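Local coordinates for protein putative succinylglutamate desuccinylase / aspartoacylase (Shewanella amazonensis, PDB 3FMC) that is probably a zinc-dependent hydrolase of the succinylglutamate desuccinylase/aspartoacylase family, probably acting on ester bonds, at residues Tyr54-Met57 / Lys58-His62; Glu259-Leu262 / Ala263-His267. All coordinates share one frame; numbering follows the deposited sequence.

Interaction 1. Residues Tyr54-Met57 / Lys58-His62; sequences YQLM and KLLEH
Lys58 lays its aliphatic chain across the Tyr54 ring one helical turn back: CG stands over one face, 4.1 Å from the ring centroid and 15° off the normal, a CH-pi contact. CD follows near the phenol end, and CE comes within 3.9 Å of Tyr54 OH. Bends at its second and third torsions keep the lysine folded against the ring, while Tyr54, with CG anti to its own N (chi1 173°), reaches out beside its carbonyl to meet it. A long flexible chain suits this partly exposed place, since its methylenes can lie against the ring near its phenol end while the chain runs on outward. With an alanine in place of Tyr54, the lysine methylenes would probably lose the surface they rest on and the chain would be freer to swing. On another side of the helix, Leu60 CD1 meets Leu56 CG at 3.9 Å, a purely apolar pair suited to burial. The i to i+4 backbone bonds of the helix join both pairs, and that from Leu60 N to Leu56 O is short, at 2.8 Å. The last one, Glu61 N to Met57 O, is more bent, 142° at the hydrogen. Glu61 OE2 is hydrogen-bonded to Tyr326 OH of the second subunit, whose Leu332 packs on Tyr54. Helix 48-60 links parallel strands 36-40 and 69-72 in a beta-alpha-beta unit; Leu56 and Met57 pack on Leu71 of the latter strand, and Leu56 also touches helix 251-267.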
loop_
_atom_site.group_PDB
_atom_site.type_symbol
_atom_site.label_atom_id
_atom_site.label_comp_id
_atom_site.label_asym_id
_atom_site.label_seq_id
_atom_site.Cartn_x
_atom_site.Cartn_y
_atom_site.Cartn_z
ATOM N N TYR C 54 17.528 12.102 -21.137
ATOM C CA TYR C 54 18.093 11.287 -22.199
ATOM C C TYR C 54 18.204 12.115 -23.505
ATOM O O TYR C 54 19.261 12.209 -24.112
ATOM C CB TYR C 54 17.202 10.075 -22.436
ATOM C CG TYR C 54 17.604 9.258 -23.637
ATOM C CD1 TYR C 54 18.725 8.416 -23.580
ATOM C CD2 TYR C 54 16.885 9.324 -24.825
ATOM C CE1 TYR C 54 19.113 7.688 -24.659
ATOM C CE2 TYR C 54 17.276 8.593 -25.912
ATOM C CZ TYR C 54 18.397 7.779 -25.827
ATOM O OH TYR C 54 18.768 7.020 -26.900
ATOM N N GLN C 55 17.087 12.669 -23.948
ATOM C CA GLN C 55 17.073 13.424 -25.202
ATOM C C GLN C 55 17.977 14.643 -25.120
ATOM O O GLN C 55 18.653 14.962 -26.110
ATOM C CB GLN C 55 15.660 13.839 -25.597
ATOM C CG GLN C 55 14.695 12.685 -25.926
ATOM C CD GLN C 55 14.974 12.018 -27.226
ATOM O OE1 GLN C 55 16.107 11.969 -27.655
ATOM N NE2 GLN C 55 13.971 11.437 -27.820
ATOM N N LEU C 56 18.013 15.314 -23.977
ATOM C CA LEU C 56 18.840 16.496 -23.809
ATOM C C LEU C 56 20.310 16.100 -23.945
ATOM O O LEU C 56 21.097 16.767 -24.638
ATOM C CB LEU C 56 18.565 17.191 -22.474
ATOM C CG LEU C 56 19.277 18.526 -22.192
ATOM C CD1 LEU C 56 18.935 19.586 -23.308
ATOM C CD2 LEU C 56 18.907 19.028 -20.784
HETATM N N MSE C 57 20.708 15.012 -23.288
HETATM C CA MSE C 57 22.090 14.590 -23.402
HETATM C C MSE C 57 22.453 14.218 -24.850
HETATM O O MSE C 57 23.558 14.535 -25.310
HETATM C CB MSE C 57 22.386 13.442 -22.437
HETATM C CG MSE C 57 22.350 13.912 -21.025
HETATM SE SE MSE C 57 22.935 12.556 -19.711
HETATM C CE MSE C 57 21.828 11.100 -20.141
ATOM N N LYS C 58 21.560 13.553 -25.558
ATOM C CA LYS C 58 21.816 13.190 -26.961
ATOM C C LYS C 58 22.036 14.443 -27.821
ATOM O O LYS C 58 22.904 14.452 -28.719
ATOM C CB LYS C 58 20.660 12.399 -27.566
ATOM C CG LYS C 58 20.372 11.076 -26.917
ATOM C CD LYS C 58 21.513 10.123 -26.921
ATOM C CE LYS C 58 21.683 9.357 -28.168
ATOM N NZ LYS C 58 22.676 8.264 -27.833
ATOM N N LEU C 59 21.230 15.476 -27.560
ATOM C CA LEU C 59 21.367 16.771 -28.272
ATOM C C LEU C 59 22.646 17.507 -27.880
ATOM O O LEU C 59 23.358 18.027 -28.735
ATOM C CB LEU C 59 20.154 17.659 -27.979
ATOM C CG LEU C 59 18.858 17.311 -28.684
ATOM C CD1 LEU C 59 17.675 18.057 -28.093
ATOM C CD2 LEU C 59 18.999 17.570 -30.149
ATOM N N LEU C 60 22.942 17.538 -26.582
ATOM C CA LEU C 60 24.087 18.255 -26.046
ATOM C C LEU C 60 25.388 17.741 -26.617
ATOM O O LEU C 60 26.352 18.491 -26.731
ATOM C CB LEU C 60 24.136 18.221 -24.546
ATOM C CG LEU C 60 23.190 19.207 -23.863
ATOM C CD1 LEU C 60 23.144 18.829 -22.360
ATOM C CD2 LEU C 60 23.600 20.677 -24.082
ATOM N N GLU C 61 25.416 16.475 -26.981
ATOM C CA GLU C 61 26.624 15.920 -27.562
ATOM C C GLU C 61 27.076 16.663 -28.810
ATOM O O GLU C 61 28.255 16.601 -29.125
ATOM C CB GLU C 61 26.456 14.424 -27.813
ATOM C CG GLU C 61 26.535 13.692 -26.481
ATOM C CD GLU C 61 26.089 12.273 -26.560
ATOM O OE1 GLU C 61 25.791 11.782 -27.690
ATOM O OE2 GLU C 61 26.039 11.664 -25.473
ATOM N N HIS C 62 26.164 17.401 -29.452
ATOM C CA HIS C 62 26.411 18.169 -30.680
ATOM C C HIS C 62 26.442 19.697 -30.544
ATOM O O HIS C 62 26.385 20.414 -31.553
ATOM C CB HIS C 62 25.315 17.864 -31.693
ATOM C CG HIS C 62 25.062 16.409 -31.868
ATOM N ND1 HIS C 62 26.062 15.522 -32.206
ATOM C CD2 HIS C 62 23.930 15.679 -31.748
ATOM C CE1 HIS C 62 25.557 14.304 -32.276
ATOM N NE2 HIS C 62 24.265 14.373 -32.009
#

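Interaction 2. Residues Glu259-Leu262 / Ala263-His267; sequences EGIL and AYLSH
Glu259 gives its backbone O to Ala263 N at 3.1 Å, while its carboxylate lies on the exposed side of the helix, a place that suits a charged residue. Gly260 follows, buried, and its carbonyl accepts from Tyr264 N in a longer bond of 3.3 Å; the same oxygen lies 3.4 Å from Ala263 CB, a small apolar methyl, in keeping with a buried position. Ile261 carries the main side-chain contact. Its CG2 branch, anti to the backbone N, lies 4.1 Å from Leu265 CD1, and the two chains run side by side in the same direction, one turn apart. The backbones of the same two residues are joined as well, Leu265 N to Ile261 O at 2.9 Å with an N-H...O angle of 162°. This is the i to i+4 ladder of an alpha helix, here the last turns of helix 251-267 in a domain assigned to the succinylglutamate desuccinylase/aspartoacylase family, of the zinc exopeptidase clan. Its apolar side, with Ile261 pressed on Leu169 and Leu241, covers neighbouring parallel strands 167-174 and 237-243. Leu262 closes the first segment: CD2 comes only loosely to Leu265 CD1, at 4.5 Å, but its carbonyl takes a short bond from Ser266 N, 2.8 Å long and 164° at the hydrogen. The small polar Ser266 turns its hydroxyl to Glu273 O and Val275 N, fastening the helix end to the chain that follows. Tyr264, its ring stacked with Phe194, ends in a phenol hydrogen-bonded to Glu187 and Arg268.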
loop_
_atom_site.group_PDB
_atom_site.type_symbol
_atom_site.label_atom_id
_atom_site.label_comp_id
_atom_site.label_asym_id
_atom_site.label_seq_id
_atom_site.Cartn_x
_atom_site.Cartn_y
_atom_site.Cartn_z
ATOM N N GLU C 259 14.254 20.411 -26.412
ATOM C CA GLU C 259 14.510 21.525 -27.355
ATOM C C GLU C 259 14.203 22.871 -26.704
ATOM O O GLU C 259 14.921 23.869 -26.882
ATOM C CB GLU C 259 13.759 21.279 -28.663
ATOM C CG GLU C 259 14.389 20.171 -29.507
ATOM C CD GLU C 259 13.492 19.726 -30.683
ATOM O OE1 GLU C 259 12.319 20.160 -30.769
ATOM O OE2 GLU C 259 13.946 18.910 -31.505
ATOM N N GLY C 260 13.169 22.910 -25.875
ATOM C CA GLY C 260 12.870 24.112 -25.104
ATOM C C GLY C 260 13.938 24.445 -24.082
ATOM O O GLY C 260 14.319 25.583 -23.920
ATOM N N ILE C 261 14.402 23.436 -23.346
ATOM C CA ILE C 261 15.480 23.619 -22.383
ATOM C C ILE C 261 16.695 24.191 -23.119
ATOM O O ILE C 261 17.320 25.128 -22.642
ATOM C CB ILE C 261 15.834 22.299 -21.696
ATOM C CG1 ILE C 261 14.655 21.854 -20.797
ATOM C CG2 ILE C 261 17.126 22.447 -20.870
ATOM C CD1 ILE C 261 14.798 20.485 -20.138
ATOM N N LEU C 262 17.007 23.650 -24.278
ATOM C CA LEU C 262 18.146 24.193 -25.066
ATOM C C LEU C 262 17.981 25.672 -25.384
ATOM O O LEU C 262 18.971 26.419 -25.350
ATOM C CB LEU C 262 18.372 23.395 -26.336
ATOM C CG LEU C 262 19.082 22.049 -26.322
ATOM C CD1 LEU C 262 18.990 21.475 -27.763
ATOM C CD2 LEU C 262 20.517 22.224 -25.878
ATOM N N ALA C 263 16.768 26.107 -25.732
ATOM C CA ALA C 263 16.537 27.555 -25.979
ATOM C C ALA C 263 16.922 28.391 -24.734
ATOM O O ALA C 263 17.520 29.468 -24.844
ATOM C CB ALA C 263 15.084 27.823 -26.399
ATOM N N TYR C 264 16.558 27.924 -23.516
ATOM C CA TYR C 264 16.914 28.608 -22.301
ATOM C C TYR C 264 18.430 28.618 -22.119
ATOM O O TYR C 264 19.008 29.623 -21.769
ATOM C CB TYR C 264 16.227 27.985 -21.058
ATOM C CG TYR C 264 16.510 28.741 -19.796
ATOM C CD1 TYR C 264 15.956 29.983 -19.568
ATOM C CD2 TYR C 264 17.336 28.205 -18.801
ATOM C CE1 TYR C 264 16.231 30.695 -18.441
ATOM C CE2 TYR C 264 17.605 28.921 -17.652
ATOM C CZ TYR C 264 17.035 30.154 -17.459
ATOM O OH TYR C 264 17.281 30.900 -16.316
ATOM N N LEU C 265 19.056 27.476 -22.371
ATOM C CA LEU C 265 20.523 27.360 -22.228
ATOM C C LEU C 265 21.254 28.300 -23.218
ATOM O O LEU C 265 22.256 28.902 -22.856
ATOM C CB LEU C 265 20.926 25.901 -22.429
ATOM C CG LEU C 265 20.389 24.889 -21.400
ATOM C CD1 LEU C 265 21.014 23.507 -21.596
ATOM C CD2 LEU C 265 20.579 25.415 -20.000
ATOM N N SER C 266 20.764 28.399 -24.452
ATOM C CA SER C 266 21.336 29.360 -25.434
ATOM C C SER C 266 21.162 30.795 -24.903
ATOM O O SER C 266 22.103 31.589 -24.837
ATOM C CB SER C 266 20.670 29.161 -26.803
ATOM O OG SER C 266 21.092 30.143 -27.718
ATOM N N HIS C 267 19.935 31.126 -24.501
ATOM C CA HIS C 267 19.654 32.411 -23.860
ATOM C C HIS C 267 20.613 32.783 -22.725
ATOM O O HIS C 267 21.069 33.927 -22.626
ATOM C CB HIS C 267 18.167 32.470 -23.439
ATOM C CG HIS C 267 17.865 33.483 -22.379
ATOM N ND1 HIS C 267 17.976 34.842 -22.581
ATOM C CD2 HIS C 267 17.375 33.327 -21.126
ATOM C CE1 HIS C 267 17.631 35.473 -21.473
ATOM N NE2 HIS C 267 17.250 34.573 -20.575
#

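Interactions 1 and 2 lie on neighbouring helices, 48-60 and 251-267, with centres about 12 Å apart, and their leucine and isoleucine branches form much of the joint between them. Leu59 CD1 meets Leu262 CD1 at 3.7 Å, Leu56 CD2 meets Ile261 CG2 at 3.9 Å, and Leu60 CD2 meets Leu262 CD2 at 3.9 Å. Leu262 thus lies against three leucines of the other helix, counting Leu56. The second subunit touches interaction 1, whereas interaction 2 has no partner from another chain. His43, Glu46 and His172, which may form the zinc site, come from the segment just before helix 48-60 and from strand 167-174, on which Ile261 packs.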